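Local structure of protein F2 like fibronectin-binding protein (Streptococcus pneumoniae, 5A0N) at residues A[36-41]-A[134-139]; A[62-67]-A[73-78]; A[107-112]-A[210-215]. The protein probably mediates covalent attachment of the bacterium to host surface molecules through the internal thioester of its N-terminal domain. All coordinates share one frame; numbering follows the deposited sequence.

Contact 1 (A[36-41]-A[134-139]); sequences YNNLTV and TARTYF
Y36 and T137 carry the van der Waals part of this contact, their side chains lying alongside one another and pointing opposite ways. CB of T137 rests against CD1 of Y36 at 3.7 Å, and the backbone O of T137 lies over one face of the tyrosine ring, 3.7 Å above its plane and offset toward the rim. The methyl CG2 of T137 approaches the backbone O of Y36 to 3.5 Å. Y36 swings its ring to the helix because CG stands anti to the backbone N (chi1 -166°); the ring then runs on to H140, whose ND1 is hydrogen-bonded to the tyrosine OH, as is NE2 of Q24.

The polar part belongs to N38. Its ND2 gives a weak hydrogen bond to the backbone O of R136, 3.3 Å long and bent to 144°; the same oxygen also accepts from the OH of Y116. The N38 amide and the R136 guanidinium are turned 53° apart, with ND2 of N38 3.8 Å from NH1 of R136. OD1 of N38 is buried against CA of T137 at 3.6 Å and has no polar partner.

The contact thus fastens the loop between strands 35-36 and 41-43 to helix 132-152, within the helical insertion of the adhesin, while N38 also reaches Y116 on helix 105-118.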
loop_
_atom_site.group_PDB
_atom_site.type_symbol
_atom_site.label_atom_id
_atom_site.label_comp_id
_atom_site.label_asym_id
_atom_site.label_seq_id
_atom_site.Cartn_x
_atom_site.Cartn_y
_atom_site.Cartn_z
ATOM N N TYR A 36 -3.731 -8.236 -10.078
ATOM C CA TYR A 36 -3.062 -7.392 -9.080
ATOM C C TYR A 36 -3.712 -6.018 -9.146
ATOM O O TYR A 36 -3.619 -5.334 -10.167
ATOM C CB TYR A 36 -1.551 -7.320 -9.352
ATOM C CG TYR A 36 -0.812 -6.758 -8.146
ATOM C CD1 TYR A 36 -0.824 -5.412 -7.862
ATOM C CD2 TYR A 36 -0.159 -7.589 -7.280
ATOM C CE1 TYR A 36 -0.218 -4.899 -6.717
ATOM C CE2 TYR A 36 0.438 -7.094 -6.138
ATOM C CZ TYR A 36 0.400 -5.762 -5.842
ATOM O OH TYR A 36 1.000 -5.299 -4.685
ATOM N N ASN A 37 -4.376 -5.607 -8.054
ATOM C CA ASN A 37 -5.299 -4.475 -8.085
ATOM C C ASN A 37 -4.843 -3.249 -7.300
ATOM O O ASN A 37 -5.601 -2.310 -7.137
ATOM C CB ASN A 37 -6.703 -4.881 -7.639
ATOM C CG ASN A 37 -7.174 -6.115 -8.374
ATOM O OD1 ASN A 37 -6.935 -6.255 -9.585
ATOM N ND2 ASN A 37 -7.817 -7.005 -7.666
ATOM N N ASN A 38 -3.596 -3.266 -6.788
ATOM C CA ASN A 38 -2.960 -2.103 -6.170
ATOM C C ASN A 38 -3.664 -1.591 -4.929
ATOM O O ASN A 38 -3.430 -0.467 -4.507
ATOM C CB ASN A 38 -2.762 -0.993 -7.170
ATOM C CG ASN A 38 -1.670 -1.275 -8.173
ATOM O OD1 ASN A 38 -0.955 -2.268 -8.129
ATOM N ND2 ASN A 38 -1.492 -0.347 -9.093
ATOM N N LEU A 39 -4.539 -2.411 -4.348
ATOM C CA LEU A 39 -5.354 -1.991 -3.208
ATOM C C LEU A 39 -6.118 -0.710 -3.478
ATOM O O LEU A 39 -6.402 0.062 -2.579
ATOM C CB LEU A 39 -4.554 -1.970 -1.902
ATOM C CG LEU A 39 -4.170 -3.349 -1.377
ATOM C CD1 LEU A 39 -2.891 -3.302 -0.513
ATOM C CD2 LEU A 39 -5.331 -4.009 -0.614
ATOM N N THR A 40 -6.506 -0.521 -4.743
ATOM C CA THR A 40 -7.360 0.617 -5.077
ATOM C C THR A 40 -8.526 0.705 -4.116
ATOM O O THR A 40 -9.171 -0.310 -3.819
ATOM C CB THR A 40 -7.886 0.477 -6.514
ATOM O OG1 THR A 40 -6.764 0.437 -7.408
ATOM C CG2 THR A 40 -8.838 1.567 -6.919
ATOM N N VAL A 41 -8.848 1.923 -3.672
ATOM C CA VAL A 41 -9.937 2.150 -2.737
ATOM C C VAL A 41 -11.039 2.878 -3.500
ATOM O O VAL A 41 -10.763 3.811 -4.279
ATOM C CB VAL A 41 -9.474 2.946 -1.501
ATOM C CG1 VAL A 41 -10.609 3.065 -0.521
ATOM C CG2 VAL A 41 -8.257 2.268 -0.858
ATOM N N THR A 134 3.662 -2.616 -16.983
ATOM C CA THR A 134 4.097 -3.682 -16.071
ATOM C C THR A 134 4.475 -3.085 -14.712
ATOM O O THR A 134 4.043 -3.575 -13.653
ATOM C CB THR A 134 5.286 -4.440 -16.669
ATOM O OG1 THR A 134 4.839 -5.102 -17.856
ATOM C CG2 THR A 134 5.900 -5.453 -15.692
ATOM N N ALA A 135 5.239 -1.989 -14.718
ATOM C CA ALA A 135 5.712 -1.406 -13.481
ATOM C C ALA A 135 4.584 -0.964 -12.568
ATOM O O ALA A 135 4.710 -1.057 -11.338
ATOM C CB ALA A 135 6.645 -0.247 -13.750
ATOM N N ARG A 136 3.452 -0.542 -13.137
ATOM C CA ARG A 136 2.374 -0.012 -12.323
ATOM C C ARG A 136 1.958 -0.978 -11.221
ATOM O O ARG A 136 1.671 -0.553 -10.087
ATOM C CB ARG A 136 1.166 0.312 -13.223
ATOM C CG ARG A 136 -0.041 0.882 -12.496
ATOM C CD ARG A 136 -1.172 1.193 -13.477
ATOM N NE ARG A 136 -1.670 -0.073 -13.994
ATOM C CZ ARG A 136 -2.660 -0.782 -13.454
ATOM N NH1 ARG A 136 -3.362 -0.323 -12.434
ATOM N NH2 ARG A 136 -2.927 -1.958 -13.961
ATOM N N THR A 137 1.897 -2.268 -11.526
ATOM C CA THR A 137 1.557 -3.264 -10.501
ATOM C C THR A 137 2.789 -3.920 -9.907
ATOM O O THR A 137 2.821 -4.172 -8.703
ATOM C CB THR A 137 0.604 -4.348 -11.050
ATOM O OG1 THR A 137 1.229 -5.022 -12.144
ATOM C CG2 THR A 137 -0.747 -3.742 -11.473
ATOM N N TYR A 138 3.793 -4.234 -10.726
ATOM C CA TYR A 138 4.950 -4.977 -10.207
ATOM C C TYR A 138 5.782 -4.115 -9.224
ATOM O O TYR A 138 6.331 -4.634 -8.262
ATOM C CB TYR A 138 5.828 -5.541 -11.340
ATOM C CG TYR A 138 5.245 -6.788 -11.998
ATOM C CD1 TYR A 138 4.153 -6.721 -12.842
ATOM C CD2 TYR A 138 5.777 -8.034 -11.754
ATOM C CE1 TYR A 138 3.642 -7.849 -13.424
ATOM C CE2 TYR A 138 5.248 -9.163 -12.352
ATOM C CZ TYR A 138 4.190 -9.055 -13.177
ATOM O OH TYR A 138 3.676 -10.186 -13.766
ATOM N N PHE A 139 5.839 -2.806 -9.451
ATOM C CA PHE A 139 6.524 -1.918 -8.495
ATOM C C PHE A 139 5.684 -1.742 -7.231
ATOM O O PHE A 139 6.224 -1.644 -6.138
ATOM C CB PHE A 139 6.850 -0.566 -9.128
ATOM C CG PHE A 139 7.773 0.317 -8.312
ATOM C CD1 PHE A 139 8.959 -0.170 -7.768
ATOM C CD2 PHE A 139 7.486 1.668 -8.139
ATOM C CE1 PHE A 139 9.819 0.667 -7.078
ATOM C CE2 PHE A 139 8.361 2.491 -7.447
ATOM C CZ PHE A 139 9.513 1.986 -6.930
#

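Contact 2 (A[62-67]-A[73-78]); sequences RFPSFT and GIYTLV
P64 meets the phenol end of Y75 at roughly a right angle: CG of the proline is 3.4 Å from the tyrosine OH, and its CB is 3.8 Å from CE1 of Y75. CB lies near the plane of the ring, so the proline sits against an edge. The backbones come together at G73, where CA is 4.3 Å from CB of P64. With no side chain, the glycine can lie this near the pyrrolidine ring, and its backbone angles (phi 94°, psi 108°) suit glycine.

One water ties the two segments together, with no direct hydrogen bond between them. It is 3.0 Å from the O of S65 and 2.7 Å from the O of G73, and it can donate to either carbonyl, but further acceptors compete for its protons, so both bonds need not form at once.

Further out, Y75 is aimed by chi1 -64°, which sets CG anti to the carbonyl carbon, and its OH is hydrogen-bonded to the backbone O of Q209. By its place in the sequence, Q209 is probably the glutamine of the family's thioester motif. P64 packs on Q209 too, and S65 is tied by its backbone to K72.

The pair closes the loop leading into strand 75-78, outermost in its antiparallel sheet. Y75 leans on Y198 and P200 of the adjacent strand 193-200, and P64 touches S21 of strand 19-21.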
loop_
_atom_site.group_PDB
_atom_site.type_symbol
_atom_site.label_atom_id
_atom_site.label_comp_id
_atom_site.label_asym_id
_atom_site.label_seq_id
_atom_site.Cartn_x
_atom_site.Cartn_y
_atom_site.Cartn_z
ATOM N N ARG A 62 -6.631 -9.784 8.056
ATOM C CA ARG A 62 -7.386 -10.109 6.841
ATOM C C ARG A 62 -7.179 -9.020 5.802
ATOM O O ARG A 62 -7.003 -7.840 6.133
ATOM C CB ARG A 62 -8.885 -10.260 7.160
ATOM C CG ARG A 62 -9.208 -11.374 8.124
ATOM C CD ARG A 62 -10.673 -11.434 8.492
ATOM N NE ARG A 62 -11.510 -11.749 7.344
ATOM C CZ ARG A 62 -12.822 -11.601 7.311
ATOM N NH1 ARG A 62 -13.457 -11.199 8.419
ATOM N NH2 ARG A 62 -13.474 -11.830 6.170
ATOM N N PHE A 63 -7.161 -9.415 4.538
ATOM C CA PHE A 63 -6.992 -8.473 3.425
ATOM C C PHE A 63 -8.344 -8.211 2.788
ATOM O O PHE A 63 -9.170 -9.126 2.667
ATOM C CB PHE A 63 -6.051 -9.043 2.361
ATOM C CG PHE A 63 -4.579 -9.016 2.697
ATOM C CD1 PHE A 63 -4.083 -8.988 4.007
ATOM C CD2 PHE A 63 -3.661 -9.050 1.671
ATOM C CE1 PHE A 63 -2.732 -9.013 4.232
ATOM C CE2 PHE A 63 -2.327 -9.078 1.896
ATOM C CZ PHE A 63 -1.863 -9.085 3.183
ATOM N N PRO A 64 -8.557 -6.983 2.336
ATOM C CA PRO A 64 -9.858 -6.629 1.745
ATOM C C PRO A 64 -9.993 -7.063 0.301
ATOM O O PRO A 64 -9.006 -7.257 -0.410
ATOM C CB PRO A 64 -9.880 -5.104 1.867
ATOM C CG PRO A 64 -8.422 -4.755 1.676
ATOM C CD PRO A 64 -7.665 -5.820 2.418
ATOM N N SER A 65 -11.248 -7.183 -0.134
ATOM C CA SER A 65 -11.509 -7.546 -1.523
ATOM C C SER A 65 -12.924 -7.103 -1.891
ATOM O O SER A 65 -13.687 -6.634 -1.058
ATOM C CB SER A 65 -11.360 -9.063 -1.712
ATOM O OG SER A 65 -12.287 -9.792 -0.903
ATOM N N PHE A 66 -13.213 -7.238 -3.178
ATOM C CA PHE A 66 -14.481 -6.769 -3.748
ATOM C C PHE A 66 -14.917 -7.715 -4.861
ATOM O O PHE A 66 -15.460 -7.282 -5.890
ATOM C CB PHE A 66 -14.335 -5.330 -4.237
ATOM C CG PHE A 66 -15.641 -4.620 -4.539
ATOM C CD1 PHE A 66 -16.633 -4.516 -3.580
ATOM C CD2 PHE A 66 -15.859 -4.031 -5.766
ATOM C CE1 PHE A 66 -17.821 -3.850 -3.835
ATOM C CE2 PHE A 66 -17.050 -3.343 -6.034
ATOM C CZ PHE A 66 -18.026 -3.268 -5.059
ATOM N N THR A 67 -14.722 -9.004 -4.665
ATOM C CA THR A 67 -15.079 -9.962 -5.697
ATOM C C THR A 67 -16.604 -10.016 -5.905
ATOM O O THR A 67 -17.348 -10.066 -4.935
ATOM C CB THR A 67 -14.535 -11.346 -5.314
ATOM O OG1 THR A 67 -13.122 -11.251 -5.047
ATOM C CG2 THR A 67 -14.801 -12.357 -6.409
ATOM N N GLY A 73 -14.100 -6.219 4.031
ATOM C CA GLY A 73 -13.256 -5.133 4.541
ATOM C C GLY A 73 -13.808 -3.802 4.149
ATOM O O GLY A 73 -13.717 -3.407 2.982
ATOM N N ILE A 74 -14.358 -3.097 5.133
ATOM C CA ILE A 74 -15.008 -1.828 4.909
ATOM C C ILE A 74 -14.288 -0.811 5.783
ATOM O O ILE A 74 -13.965 -1.097 6.944
ATOM C CB ILE A 74 -16.510 -1.924 5.244
ATOM C CG1 ILE A 74 -17.180 -3.003 4.379
ATOM C CG2 ILE A 74 -17.183 -0.575 5.021
ATOM C CD1 ILE A 74 -18.630 -3.251 4.700
ATOM N N TYR A 75 -14.011 0.349 5.202
ATOM C CA TYR A 75 -13.112 1.339 5.788
ATOM C C TYR A 75 -13.736 2.702 5.919
ATOM O O TYR A 75 -14.605 3.088 5.152
ATOM C CB TYR A 75 -11.850 1.464 4.918
ATOM C CG TYR A 75 -11.023 0.229 4.843
ATOM C CD1 TYR A 75 -11.295 -0.779 3.936
ATOM C CD2 TYR A 75 -9.975 0.015 5.720
ATOM C CE1 TYR A 75 -10.552 -1.942 3.925
ATOM C CE2 TYR A 75 -9.214 -1.134 5.694
ATOM C CZ TYR A 75 -9.526 -2.136 4.796
ATOM O OH TYR A 75 -8.814 -3.293 4.740
ATOM N N THR A 76 -13.243 3.460 6.909
ATOM C CA THR A 76 -13.432 4.900 6.983
ATOM C C THR A 76 -12.107 5.594 6.680
ATOM O O THR A 76 -11.046 4.992 6.745
ATOM C CB THR A 76 -13.995 5.371 8.343
ATOM O OG1 THR A 76 -13.130 4.921 9.374
ATOM C CG2 THR A 76 -15.385 4.828 8.594
ATOM N N LEU A 77 -12.202 6.858 6.317
ATOM C CA LEU A 77 -11.062 7.646 5.851
ATOM C C LEU A 77 -10.644 8.707 6.855
ATOM O O LEU A 77 -11.479 9.471 7.333
ATOM C CB LEU A 77 -11.435 8.323 4.519
ATOM C CG LEU A 77 -10.475 9.355 3.945
ATOM C CD1 LEU A 77 -9.121 8.781 3.614
ATOM C CD2 LEU A 77 -11.068 9.976 2.709
ATOM N N VAL A 78 -9.343 8.762 7.139
ATOM C CA VAL A 78 -8.746 9.861 7.872
ATOM C C VAL A 78 -7.835 10.612 6.886
ATOM O O VAL A 78 -6.862 10.054 6.383
ATOM C CB VAL A 78 -7.922 9.381 9.070
ATOM C CG1 VAL A 78 -7.475 10.550 9.910
ATOM C CG2 VAL A 78 -8.722 8.409 9.913
HETATM O O HOH W 1 -13.422 -4.032 0.370
#

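Contact 3 (A[107-112]-A[210-215]); sequences DTFSRL and ALATVR
F109 and A212 have the nearest CA atoms across the two segments, 8.6 Å apart. Segment 107-112 is helical, with the backbone N of R111 bonded to the O of D107 and the N of L112 to the O of T108. Segment 210-215 is extended from L211 onward and lies between strands 55-56 and 193-200, antiparallel to both, and no hydrogen bond passes between helix and strand. At that separation a single large side chain spans the gap.

That side chain is F109. Its CG stands anti to the backbone N (chi1 164°), which throws the ring off the helix toward the sheet and brings its far corner down on the strand. CZ of F109 meets CB of A212 at 3.4 Å, a close methyl contact reached obliquely, and it also lies 3.7 Å from the carbonyl C of A212. The backbone N of T213 is at the ring's edge, near its plane, 3.8 Å from CZ of F109. The alanine methyl points toward the helix, whereas the T213 side chain turns away from it and takes its OG1 to the backbone O of F53.

Along the helix, D107 and R111 form a salt bridge one turn apart. NE of R111 is 2.9 Å from OD1 of D107, on the syn side but 32° out of the carboxylate plane, with an N-H...O angle of 135°. NH1 of R111 is held in addition by the carbonyls of L183 and F186.

This helix-on-sheet packing joins helix 105-118 to strand 211-216. I147 of helix 132-152 and Y195 of strand 193-200 also touch F109, while V214 packs back on S113 and L117 further along helix 105-118.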
loop_
_atom_site.group_PDB
_atom_site.type_symbol
_atom_site.label_atom_id
_atom_site.label_comp_id
_atom_site.label_asym_id
_atom_site.label_seq_id
_atom_site.Cartn_x
_atom_site.Cartn_y
_atom_site.Cartn_z
ATOM N N ASP A 107 8.424 7.223 9.001
ATOM C CA ASP A 107 9.475 7.550 8.047
ATOM C C ASP A 107 9.495 6.531 6.901
ATOM O O ASP A 107 9.478 6.896 5.724
ATOM C CB ASP A 107 10.846 7.627 8.737
ATOM C CG ASP A 107 11.918 8.221 7.844
ATOM O OD1 ASP A 107 11.633 9.146 7.064
ATOM O OD2 ASP A 107 13.078 7.772 7.904
ATOM N N THR A 108 9.476 5.246 7.247
ATOM C CA THR A 108 9.551 4.248 6.187
ATOM C C THR A 108 8.280 4.181 5.339
ATOM O O THR A 108 8.386 4.110 4.130
ATOM C CB THR A 108 9.957 2.843 6.694
ATOM O OG1 THR A 108 8.965 2.340 7.587
ATOM C CG2 THR A 108 11.321 2.896 7.373
ATOM N N PHE A 109 7.111 4.241 5.973
ATOM C CA PHE A 109 5.876 4.207 5.201
ATOM C C PHE A 109 5.763 5.432 4.310
ATOM O O PHE A 109 5.429 5.345 3.129
ATOM C CB PHE A 109 4.622 4.118 6.094
ATOM C CG PHE A 109 3.392 4.477 5.330
ATOM C CD1 PHE A 109 2.872 3.572 4.410
ATOM C CD2 PHE A 109 2.837 5.723 5.412
ATOM C CE1 PHE A 109 1.843 3.938 3.563
ATOM C CE2 PHE A 109 1.788 6.071 4.599
ATOM C CZ PHE A 109 1.285 5.173 3.676
ATOM N N SER A 110 6.020 6.609 4.861
ATOM C CA SER A 110 5.833 7.817 4.082
ATOM C C SER A 110 6.842 7.889 2.943
ATOM O O SER A 110 6.507 8.353 1.842
ATOM C CB SER A 110 5.872 9.069 4.967
ATOM O OG SER A 110 7.140 9.257 5.576
ATOM N N ARG A 111 8.071 7.426 3.168
ATOM C CA ARG A 111 9.067 7.357 2.096
ATOM C C ARG A 111 8.702 6.336 1.005
ATOM O O ARG A 111 8.771 6.637 -0.181
ATOM C CB ARG A 111 10.436 7.016 2.673
ATOM C CG ARG A 111 11.076 8.193 3.380
ATOM C CD ARG A 111 12.406 7.828 4.057
ATOM N NE ARG A 111 13.069 9.032 4.551
ATOM C CZ ARG A 111 13.657 9.905 3.755
ATOM N NH1 ARG A 111 13.928 9.632 2.483
ATOM N NH2 ARG A 111 14.050 11.054 4.249
ATOM N N LEU A 112 8.331 5.137 1.414
ATOM C CA LEU A 112 8.097 4.076 0.455
ATOM C C LEU A 112 6.853 4.386 -0.402
ATOM O O LEU A 112 6.875 4.193 -1.619
ATOM C CB LEU A 112 7.962 2.739 1.183
ATOM C CG LEU A 112 9.294 2.172 1.701
ATOM C CD1 LEU A 112 9.060 1.115 2.749
ATOM C CD2 LEU A 112 10.135 1.659 0.555
ATOM N N ALA A 210 -5.385 -2.357 8.211
ATOM C CA ALA A 210 -5.521 -0.973 7.806
ATOM C C ALA A 210 -4.786 -0.729 6.501
ATOM O O ALA A 210 -3.905 -1.507 6.110
ATOM C CB ALA A 210 -4.987 -0.056 8.885
ATOM N N LEU A 211 -5.192 0.328 5.812
ATOM C CA LEU A 211 -4.524 0.760 4.585
ATOM C C LEU A 211 -4.040 2.191 4.786
ATOM O O LEU A 211 -4.658 2.963 5.522
ATOM C CB LEU A 211 -5.446 0.760 3.358
ATOM C CG LEU A 211 -6.294 -0.468 3.147
ATOM C CD1 LEU A 211 -7.294 -0.262 2.017
ATOM C CD2 LEU A 211 -5.466 -1.705 2.955
ATOM N N ALA A 212 -3.000 2.582 4.044
ATOM C CA ALA A 212 -2.667 3.998 3.969
ATOM C C ALA A 212 -2.116 4.295 2.591
ATOM O O ALA A 212 -1.690 3.400 1.845
ATOM C CB ALA A 212 -1.692 4.444 5.079
ATOM N N THR A 213 -2.166 5.561 2.216
ATOM C CA THR A 213 -1.783 5.987 0.884
ATOM C C THR A 213 -1.361 7.452 0.892
ATOM O O THR A 213 -1.317 8.068 1.953
ATOM C CB THR A 213 -2.900 5.655 -0.114
ATOM O OG1 THR A 213 -2.359 5.807 -1.423
ATOM C CG2 THR A 213 -4.142 6.513 0.068
ATOM N N VAL A 214 -1.084 7.989 -0.303
ATOM C CA VAL A 214 -0.579 9.342 -0.456
ATOM C C VAL A 214 -1.001 9.897 -1.791
ATOM O O VAL A 214 -1.228 9.142 -2.758
ATOM C CB VAL A 214 0.969 9.359 -0.301
ATOM C CG1 VAL A 214 1.649 8.517 -1.400
ATOM C CG2 VAL A 214 1.530 10.769 -0.225
ATOM N N ARG A 215 -1.125 11.206 -1.843
ATOM C CA ARG A 215 -1.401 11.926 -3.070
ATOM C C ARG A 215 -0.737 13.284 -2.972
ATOM O O ARG A 215 -0.431 13.763 -1.876
ATOM C CB ARG A 215 -2.909 12.095 -3.294
ATOM C CG ARG A 215 -3.587 12.795 -2.135
ATOM C CD ARG A 215 -5.008 13.217 -2.329
ATOM N NE ARG A 215 -5.818 12.078 -2.571
ATOM C CZ ARG A 215 -6.668 11.967 -3.584
ATOM N NH1 ARG A 215 -6.853 12.919 -4.516
ATOM N NH2 ARG A 215 -7.321 10.882 -3.638
#

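In the fold
The three contacts have centres 15 to 16 Å apart, yet each pair touches through apolar side chains. L39 CD2 of contact 1 lies 3.9 Å from P64 CG of contact 2, and V41 CG2 is 3.9 Å from L211 CD1 of contact 3. Y75 CE2 of contact 2 lies 3.9 Å from L211 CG, so L211 serves both. Contacts 2 and 3 reach the same antiparallel sheet, while contacts 1 and 3 each bring a helix of the insertion against the rest of the domain. Q209, probably the thioester glutamine, directly precedes segment 210-215 and adjoins contact 2. A MES molecule, probably carried over from the crystallisation liquor, lies about 5 Å from the Y36 side chain.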